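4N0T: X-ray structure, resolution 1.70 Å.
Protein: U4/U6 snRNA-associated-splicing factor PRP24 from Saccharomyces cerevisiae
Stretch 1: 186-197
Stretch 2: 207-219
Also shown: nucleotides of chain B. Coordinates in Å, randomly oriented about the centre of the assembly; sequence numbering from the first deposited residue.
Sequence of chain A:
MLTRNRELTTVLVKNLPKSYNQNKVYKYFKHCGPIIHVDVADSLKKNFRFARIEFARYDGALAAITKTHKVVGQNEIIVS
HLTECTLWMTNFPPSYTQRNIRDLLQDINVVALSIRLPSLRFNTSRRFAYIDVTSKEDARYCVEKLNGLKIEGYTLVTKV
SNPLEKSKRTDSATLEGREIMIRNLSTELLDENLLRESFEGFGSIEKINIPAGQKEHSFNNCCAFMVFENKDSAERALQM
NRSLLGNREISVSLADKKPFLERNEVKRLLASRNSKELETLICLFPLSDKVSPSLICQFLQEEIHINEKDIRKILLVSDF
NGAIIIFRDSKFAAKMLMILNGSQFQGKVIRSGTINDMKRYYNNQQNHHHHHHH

Stretch 1, residues 186-197: STELLDENLLRE
Stretch 2 207-219: KINIPAGQKEHSF

The backbone fixes the frame. Helix 192-197 runs at 133° to strand 207-209, N to C, with the axes 10.0 Å apart at closest approach. The register is set at two points: the CA atoms of Glu192 and Ile208 lie 7.0 Å apart, and those of Thr187 and Lys215 5.6 Å apart. Asp191 (chi1 t) caps the helix, its OD2 accepting from Leu194 N at 2.7 Å. In the other stretch a type I turn spans Lys215 to Ser218. Gly213, two residues before the turn, has phi/psi 94/-5, angles at which a CB would jam against the carbonyl O of the residue before. Together the stretches bury 607 Å².

Apolar packing supplies the two residues most covered by the opposite stretch. Leu190 (chi1 t, chi2 p) points toward stretch 2; its CD1 lies 3.8 Å from Ile210 CG2, and its CD2 lies 3.8 Å from Gln214 CB, so the forked end touches two residues. Ile208 (chi1 m, chi2 t) points toward the helix and brings CD1 to 3.8 Å from Glu192 CG, 4.4 Å from Leu195 CB and 3.3 Å from Arg196 CG. The same methyl covers one face of the Arg196 guanidinium, and it packs on aliphatic carbons of both Glu192 and Arg196.

Direct polar contact across the stretches is sparse. Lys215 leaves its backbone sideways, but with chi1 m and chi2 to chi4 all t the extended chain carries its amine nearer: NZ donates to Leu190 O at 2.9 Å, a weak hydrogen bond. On the way, Lys215 CE passes 3.5 Å from Thr187 O. Thr187 (chi1 p) points toward stretch 2, with CG2 3.4 Å from Phe219 O, a close methyl-to-carbonyl contact. Within stretch 1, one turn apart on the helix, Glu192 (chi1 t, chi2 t) and Arg196 (chi1 m, chi2 t, chi3 t) are joined by a salt bridge, Arg196 NE to Glu192 OE2 at 3.1 Å.

Three waters add bridges between the stretches. One molecule donates to Asp191 OD1 (2.8 Å) and accepts from Lys215 NZ (2.5 Å), tying the capping residue to the lysine. Another accepts from Thr187 N at 3.1 Å and donates to Phe219 O at 2.9 Å. A third donates to both Glu192 OE1 (2.5 Å) and Ile208 O (2.8 Å), linking helix and strand.

RNA meets stretch 2 as well. Phe219 (chi1 m) has A11 C5' over one ring face, while Lys207 NZ, on a side chain whose CB points away from the helix, donates to A15 O2' at 2.8 Å.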

# COMPACT_ATOMS: atom_id res chain seq x y z
N SER A 186 -34.88 -5.63 12.42
CA SER A 186 -35.97 -5.66 11.45
C SER A 186 -36.03 -4.30 10.76
O SER A 186 -35.45 -3.34 11.25
CB SER A 186 -37.29 -5.92 12.15
OG SER A 186 -37.53 -4.91 13.12
N THR A 187 -36.76 -4.21 9.65
CA THR A 187 -36.93 -2.91 8.99
C THR A 187 -37.57 -1.89 9.93
O THR A 187 -37.19 -0.73 9.94
CB THR A 187 -37.74 -2.99 7.69
OG1 THR A 187 -38.99 -3.64 7.96
CG2 THR A 187 -36.98 -3.77 6.62
N GLU A 188 -38.54 -2.34 10.72
CA GLU A 188 -39.19 -1.47 11.70
C GLU A 188 -38.19 -0.86 12.70
O GLU A 188 -38.35 0.29 13.11
CB GLU A 188 -40.31 -2.23 12.45
CG GLU A 188 -40.49 -1.82 13.91
CD GLU A 188 -41.89 -2.10 14.44
OE1 GLU A 188 -42.33 -3.27 14.42
OE2 GLU A 188 -42.55 -1.14 14.90
N LEU A 189 -37.16 -1.62 13.05
CA LEU A 189 -36.18 -1.18 14.04
C LEU A 189 -35.01 -0.42 13.43
O LEU A 189 -34.18 0.12 14.15
CB LEU A 189 -35.61 -2.40 14.79
CG LEU A 189 -36.60 -3.16 15.68
CD1 LEU A 189 -35.93 -4.41 16.23
CD2 LEU A 189 -37.12 -2.29 16.81
N LEU A 190 -34.94 -0.43 12.10
CA LEU A 190 -33.86 0.25 11.39
C LEU A 190 -34.15 1.73 11.37
O LEU A 190 -34.56 2.29 10.35
CB LEU A 190 -33.69 -0.32 9.98
CG LEU A 190 -32.43 0.12 9.24
CD1 LEU A 190 -31.15 -0.41 9.92
CD2 LEU A 190 -32.47 -0.31 7.79
N ASP A 191 -33.94 2.37 12.51
CA ASP A 191 -34.35 3.74 12.72
C ASP A 191 -33.31 4.42 13.60
O ASP A 191 -33.06 3.99 14.73
CB ASP A 191 -35.71 3.76 13.40
CG ASP A 191 -36.13 5.15 13.81
OD1 ASP A 191 -36.67 5.88 12.96
OD2 ASP A 191 -35.91 5.51 14.99
N GLU A 192 -32.68 5.47 13.06
CA GLU A 192 -31.59 6.12 13.76
C GLU A 192 -31.99 6.62 15.14
O GLU A 192 -31.22 6.50 16.10
CB GLU A 192 -31.03 7.27 12.92
CG GLU A 192 -29.87 7.96 13.58
CD GLU A 192 -29.17 8.90 12.65
OE1 GLU A 192 -29.29 8.74 11.42
OE2 GLU A 192 -28.48 9.81 13.17
N ASN A 193 -33.20 7.17 15.25
CA ASN A 193 -33.69 7.67 16.53
C ASN A 193 -33.77 6.56 17.56
O ASN A 193 -33.35 6.74 18.70
CB ASN A 193 -35.05 8.34 16.38
CG ASN A 193 -34.99 9.61 15.55
OD1 ASN A 193 -33.92 10.18 15.35
ND2 ASN A 193 -36.14 10.05 15.05
N LEU A 194 -34.32 5.42 17.15
CA LEU A 194 -34.44 4.27 18.05
C LEU A 194 -33.08 3.74 18.47
O LEU A 194 -32.86 3.44 19.65
CB LEU A 194 -35.28 3.16 17.38
CG LEU A 194 -35.60 1.86 18.12
CD1 LEU A 194 -34.57 0.78 17.83
CD2 LEU A 194 -35.74 2.05 19.63
N LEU A 195 -32.15 3.64 17.52
CA LEU A 195 -30.80 3.17 17.82
C LEU A 195 -30.09 4.11 18.78
O LEU A 195 -29.46 3.66 19.75
CB LEU A 195 -29.99 2.99 16.53
CG LEU A 195 -30.57 1.89 15.64
CD1 LEU A 195 -29.84 1.79 14.31
CD2 LEU A 195 -30.54 0.54 16.37
N ARG A 196 -30.21 5.42 18.53
CA ARG A 196 -29.64 6.41 19.45
C ARG A 196 -30.22 6.26 20.85
O ARG A 196 -29.47 6.23 21.82
CB ARG A 196 -29.90 7.84 18.95
CG ARG A 196 -29.06 8.23 17.76
CD ARG A 196 -29.20 9.69 17.34
NE ARG A 196 -28.30 10.01 16.23
CZ ARG A 196 -27.04 10.40 16.40
NH1 ARG A 196 -26.54 10.52 17.62
NH2 ARG A 196 -26.28 10.67 15.34
N GLU A 197 -31.54 6.16 20.94
CA GLU A 197 -32.20 6.02 22.24
C GLU A 197 -31.73 4.77 22.97
O GLU A 197 -31.59 4.77 24.19
CB GLU A 197 -33.72 5.97 22.08
CG GLU A 197 -34.35 7.26 21.61
CD GLU A 197 -35.78 7.07 21.12
OE1 GLU A 197 -36.40 8.06 20.67
OE2 GLU A 197 -36.29 5.92 21.18
N LYS A 207 -21.48 9.03 15.38
CA LYS A 207 -22.01 8.85 14.04
C LYS A 207 -22.81 7.56 13.96
O LYS A 207 -22.46 6.58 14.63
CB LYS A 207 -20.86 8.82 13.02
CG LYS A 207 -21.29 8.97 11.56
CD LYS A 207 -20.07 9.06 10.62
CE LYS A 207 -20.49 9.34 9.18
NZ LYS A 207 -19.33 9.36 8.22
N ILE A 208 -23.86 7.55 13.15
CA ILE A 208 -24.61 6.33 12.86
C ILE A 208 -24.68 6.17 11.35
O ILE A 208 -25.05 7.11 10.63
CB ILE A 208 -26.02 6.34 13.50
CG1 ILE A 208 -25.89 6.30 15.02
CG2 ILE A 208 -26.82 5.15 13.03
CD1 ILE A 208 -27.19 6.31 15.76
N ASN A 209 -24.28 5.01 10.84
CA ASN A 209 -24.31 4.77 9.39
C ASN A 209 -25.25 3.61 9.08
O ASN A 209 -25.04 2.50 9.57
CB ASN A 209 -22.92 4.40 8.84
CG ASN A 209 -21.84 5.41 9.17
OD1 ASN A 209 -21.98 6.60 8.89
ND2 ASN A 209 -20.74 4.94 9.75
N ILE A 210 -26.25 3.86 8.24
CA ILE A 210 -27.18 2.81 7.85
C ILE A 210 -27.05 2.61 6.35
O ILE A 210 -27.39 3.50 5.57
CB ILE A 210 -28.62 3.18 8.23
CG1 ILE A 210 -28.76 3.25 9.77
CG2 ILE A 210 -29.61 2.15 7.65
CD1 ILE A 210 -30.08 3.86 10.27
N PRO A 211 -26.53 1.45 5.94
CA PRO A 211 -26.41 1.15 4.50
C PRO A 211 -27.77 1.33 3.80
O PRO A 211 -28.80 0.91 4.33
CB PRO A 211 -25.99 -0.32 4.49
CG PRO A 211 -25.25 -0.51 5.79
CD PRO A 211 -25.94 0.40 6.79
N ALA A 212 -27.77 1.98 2.64
CA ALA A 212 -29.02 2.30 1.96
C ALA A 212 -29.65 1.08 1.28
O ALA A 212 -28.96 0.10 1.00
CB ALA A 212 -28.80 3.41 0.93
N GLY A 213 -30.95 1.15 1.03
CA GLY A 213 -31.62 0.12 0.24
C GLY A 213 -32.27 -1.00 1.04
O GLY A 213 -32.94 -1.87 0.48
N GLN A 214 -32.09 -0.99 2.36
CA GLN A 214 -32.55 -2.11 3.19
C GLN A 214 -34.06 -2.13 3.44
O GLN A 214 -34.68 -3.20 3.44
CB GLN A 214 -31.79 -2.13 4.52
CG GLN A 214 -30.26 -2.18 4.36
CD GLN A 214 -29.55 -2.42 5.68
OE1 GLN A 214 -29.48 -3.56 6.17
NE2 GLN A 214 -29.03 -1.34 6.29
N LYS A 215 -34.65 -0.97 3.67
CA LYS A 215 -36.09 -0.88 3.85
C LYS A 215 -36.75 -0.99 2.50
O LYS A 215 -37.79 -1.64 2.32
CB LYS A 215 -36.46 0.45 4.48
CG LYS A 215 -36.20 0.53 5.96
CD LYS A 215 -36.44 1.94 6.46
CE LYS A 215 -36.39 1.98 7.96
NZ LYS A 215 -36.51 3.37 8.50
N GLU A 216 -36.12 -0.34 1.54
CA GLU A 216 -36.63 -0.20 0.19
C GLU A 216 -36.73 -1.58 -0.49
O GLU A 216 -37.64 -1.82 -1.29
CB GLU A 216 -35.73 0.78 -0.59
CG GLU A 216 -35.58 2.19 0.06
CD GLU A 216 -34.71 2.23 1.34
OE1 GLU A 216 -34.12 1.20 1.71
OE2 GLU A 216 -34.62 3.30 2.00
N HIS A 217 -35.83 -2.49 -0.13
CA HIS A 217 -35.88 -3.86 -0.63
C HIS A 217 -36.50 -4.85 0.37
O HIS A 217 -36.39 -6.06 0.18
CB HIS A 217 -34.48 -4.34 -1.02
CG HIS A 217 -33.93 -3.67 -2.24
ND1 HIS A 217 -33.55 -2.35 -2.26
CD2 HIS A 217 -33.70 -4.16 -3.48
CE1 HIS A 217 -33.11 -2.04 -3.47
NE2 HIS A 217 -33.18 -3.12 -4.23
N SER A 218 -37.13 -4.33 1.43
CA SER A 218 -37.79 -5.17 2.44
C SER A 218 -36.93 -6.34 2.96
O SER A 218 -37.38 -7.49 2.98
CB SER A 218 -39.12 -5.70 1.90
OG SER A 218 -40.10 -4.68 1.87
N PHE A 219 -35.71 -6.05 3.39
CA PHE A 219 -34.85 -7.11 3.89
C PHE A 219 -35.43 -7.71 5.16
O PHE A 219 -36.02 -7.00 5.98
CB PHE A 219 -33.46 -6.57 4.22
CG PHE A 219 -32.59 -6.33 3.02
CD1 PHE A 219 -32.98 -6.76 1.75
CD2 PHE A 219 -31.38 -5.67 3.16
CE1 PHE A 219 -32.16 -6.52 0.64
CE2 PHE A 219 -30.56 -5.43 2.06
CZ PHE A 219 -30.95 -5.86 0.80
P A B 12 -27.28 -9.23 -0.11
OP1 A B 12 -28.49 -9.56 -0.89
OP2 A B 12 -25.93 -9.49 -0.68
O5' A B 12 -27.41 -7.69 0.31
C5' A B 12 -26.36 -7.02 0.99
C4' A B 12 -26.90 -5.92 1.86
O4' A B 12 -27.69 -6.49 2.93
C3' A B 12 -25.87 -5.05 2.57
O3' A B 12 -25.39 -4.02 1.74
C2' A B 12 -26.65 -4.51 3.77
O2' A B 12 -27.38 -3.36 3.40
C1' A B 12 -27.63 -5.66 4.07
N9 A B 12 -27.27 -6.47 5.24
C8 A B 12 -28.13 -6.85 6.25
N7 A B 12 -27.57 -7.58 7.18
C5 A B 12 -26.25 -7.69 6.77
C6 A B 12 -25.15 -8.34 7.34
N6 A B 12 -25.21 -9.01 8.50
N1 A B 12 -23.96 -8.26 6.69
C2 A B 12 -23.91 -7.59 5.55
N3 A B 12 -24.88 -6.94 4.90
C4 A B 12 -26.05 -7.02 5.58
P A B 15 -20.76 4.24 2.49
OP1 A B 15 -21.56 5.29 1.80
OP2 A B 15 -19.83 3.38 1.74
O5' A B 15 -19.95 4.94 3.66
C5' A B 15 -20.57 5.84 4.55
C4' A B 15 -19.75 6.01 5.81
O4' A B 15 -19.54 4.72 6.44
C3' A B 15 -18.33 6.53 5.60
O3' A B 15 -18.30 7.93 5.40
C2' A B 15 -17.65 6.08 6.88
O2' A B 15 -18.04 6.90 7.98
C1' A B 15 -18.27 4.70 7.07
N9 A B 15 -17.46 3.67 6.39
C8 A B 15 -17.62 3.15 5.13
N7 A B 15 -16.71 2.26 4.82
C5 A B 15 -15.89 2.20 5.94
C6 A B 15 -14.74 1.45 6.22
N6 A B 15 -14.20 0.59 5.35
N1 A B 15 -14.16 1.62 7.42
C2 A B 15 -14.72 2.50 8.28
N3 A B 15 -15.80 3.28 8.13
C4 A B 15 -16.34 3.07 6.91
P A B 11 -32.50 -10.74 3.86
OP1 A B 11 -32.25 -10.54 5.31
OP2 A B 11 -33.59 -9.96 3.22
O5' A B 11 -31.15 -10.55 3.04
C5' A B 11 -30.65 -9.27 2.72
C4' A B 11 -29.14 -9.28 2.64
O4' A B 11 -28.61 -9.36 3.99
C3' A B 11 -28.53 -10.45 1.87
O3' A B 11 -27.30 -10.03 1.29
C2' A B 11 -28.20 -11.44 2.98
O2' A B 11 -27.15 -12.33 2.65
C1' A B 11 -27.78 -10.50 4.10
N9 A B 11 -27.93 -11.00 5.47
C8 A B 11 -29.09 -11.08 6.21
N7 A B 11 -28.88 -11.50 7.44
C5 A B 11 -27.51 -11.67 7.53
C6 A B 11 -26.68 -12.08 8.58
N6 A B 11 -27.12 -12.40 9.80
N1 A B 11 -25.35 -12.15 8.34
C2 A B 11 -24.91 -11.82 7.12
N3 A B 11 -25.59 -11.40 6.05
C4 A B 11 -26.91 -11.35 6.33
O HOH W 1 -37.47 -6.98 8.51
O HOH W 2 -39.07 -6.56 6.05
O HOH W 3 -37.18 4.83 10.42
O HOH W 4 -27.47 8.14 9.74